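YflH protein (Bacillus subtilis, PDB 3D0W) is of unknown function, a small all-helical DUF3243-family protein whose two copies pack together as a two-fold symmetric pair in the crystal. Local coordinates at the interface of chains A and B. Sequence-based numbering; all coordinates share one arbitrary frame. Chains: chain A/B, YflH protein.

The interface of chains A and B. Residues chain A 73, 76, 80; chain B 21, 25-26, 29, 74, 100.
A:Met76, a selenomethionine, meets B:Ile25, B:Leu26 and B:Phe29 of helix 23-49 in the apolar part of this interface and hides 97 Å² of its surface against chain B. Its chain starts with CG anti to the backbone N (chi1 -178°) and bends at the next two torsions, which carries the terminal methyl CE toward the start of that helix. There A:Met76 CE lies 3.4 Å from B:Leu26 CD2, a tight packing, and 3.9 Å from B:Ile25 CG2; the poorly ordered B:Ile21 adds a looser contact. Nearer its backbone, A:Met76 crosses B:Phe29 at about a right angle, CG lying 3.8 Å from ring atom CD1.

One helical turn on, A:Glu80 lays its methylene CG over the ring face at its far end, 3.3 Å from B:Phe29 CZ, on the same side as A:Met76 CG. The carboxylate is inclined 43° to the ring plane, so the two are not stacked. A:Glu80 CB also touches the B:Leu100 methyl CD1 at 3.5 Å. An alanine in place of B:Phe29 would probably open a gap beneath A:Met76 CG and leave the methylenes of A:Glu80 without their aromatic support. B:Glu74 brings its carboxylate into van der Waals contact with A:Gly73 CA, while its OE2 sits in plane at the ring edge of B:Phe29.

A water links polar groups of the two chains. Water 1, at the ring edge of B:Phe29, lies 2.8 Å from the carbonyl O of B:Leu100 and a longer 3.2 Å from A:Glu80 OE1.

Repeated by the two-fold, this patch seats helix 73-84 of one copy against helix 23-49 and the end of helix 87-102 of the other and probably helps hold a dimer, although the structure alone does not show that the pair forms in solution.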
# COMPACT_ATOMS: atom_id res chain seq x y z
N GLY A 73 8.02 -7.22 0.83
CA GLY A 73 7.56 -6.14 -0.03
C GLY A 73 6.33 -5.42 0.48
O GLY A 73 6.19 -4.21 0.29
N MSE A 76 7.48 -3.08 3.20
CA MSE A 76 8.32 -2.04 2.63
C MSE A 76 7.43 -0.97 2.00
O MSE A 76 7.62 0.22 2.24
CB MSE A 76 9.25 -2.63 1.57
CG MSE A 76 10.17 -1.61 0.98
SE MSE A 76 11.38 -0.88 2.31
CE MSE A 76 13.01 -1.31 1.38
N GLU A 80 6.96 3.01 3.32
CA GLU A 80 7.29 4.09 2.38
C GLU A 80 6.08 5.00 2.18
O GLU A 80 6.21 6.22 2.08
CB GLU A 80 7.76 3.52 1.05
CG GLU A 80 9.18 2.95 1.06
CD GLU A 80 10.23 3.99 1.41
OE1 GLU A 80 10.14 5.14 0.91
OE2 GLU A 80 11.15 3.67 2.18
N ILE B 21 18.19 -3.16 6.56
CA ILE B 21 17.15 -3.73 5.66
C ILE B 21 17.79 -4.58 4.56
O ILE B 21 18.58 -4.07 3.76
CB ILE B 21 16.31 -2.60 5.00
CG1 ILE B 21 15.63 -1.77 6.09
CG2 ILE B 21 15.29 -3.20 4.04
CD1 ILE B 21 14.86 -0.57 5.57
N ILE B 25 15.17 -6.94 -0.31
CA ILE B 25 13.98 -6.15 -0.07
C ILE B 25 14.12 -4.80 -0.78
O ILE B 25 13.27 -4.42 -1.58
CB ILE B 25 13.75 -5.88 1.43
CG1 ILE B 25 13.72 -7.19 2.22
CG2 ILE B 25 12.44 -5.12 1.64
CD1 ILE B 25 12.65 -8.16 1.77
N LEU B 26 15.22 -4.11 -0.49
CA LEU B 26 15.49 -2.80 -1.09
C LEU B 26 15.46 -2.84 -2.61
O LEU B 26 14.84 -1.99 -3.24
CB LEU B 26 16.86 -2.28 -0.64
CG LEU B 26 16.99 -1.74 0.79
CD1 LEU B 26 18.46 -1.58 1.15
CD2 LEU B 26 16.26 -0.41 0.88
N PHE B 29 12.09 -3.00 -4.08
CA PHE B 29 11.41 -1.71 -3.95
C PHE B 29 11.90 -0.71 -4.98
O PHE B 29 11.09 -0.02 -5.61
CB PHE B 29 11.59 -1.11 -2.55
CG PHE B 29 10.85 0.19 -2.37
CD1 PHE B 29 9.46 0.20 -2.29
CD2 PHE B 29 11.54 1.40 -2.34
CE1 PHE B 29 8.76 1.41 -2.20
CE2 PHE B 29 10.85 2.61 -2.25
CZ PHE B 29 9.46 2.62 -2.18
N GLU B 74 5.13 -5.63 -3.05
CA GLU B 74 4.67 -4.26 -3.25
C GLU B 74 3.42 -4.23 -4.14
O GLU B 74 2.40 -3.63 -3.79
CB GLU B 74 5.76 -3.39 -3.90
CG GLU B 74 6.88 -2.95 -2.96
CD GLU B 74 8.01 -3.97 -2.82
OE1 GLU B 74 7.92 -5.07 -3.39
OE2 GLU B 74 8.99 -3.64 -2.14
N LEU B 100 4.99 8.88 -3.10
CA LEU B 100 5.96 7.83 -2.82
C LEU B 100 6.94 7.75 -4.00
O LEU B 100 8.15 7.71 -3.82
CB LEU B 100 5.26 6.47 -2.64
CG LEU B 100 6.17 5.25 -2.47
CD1 LEU B 100 5.49 4.23 -1.58
CD2 LEU B 100 6.51 4.64 -3.83
O HOH W 1 9.72 6.45 -1.93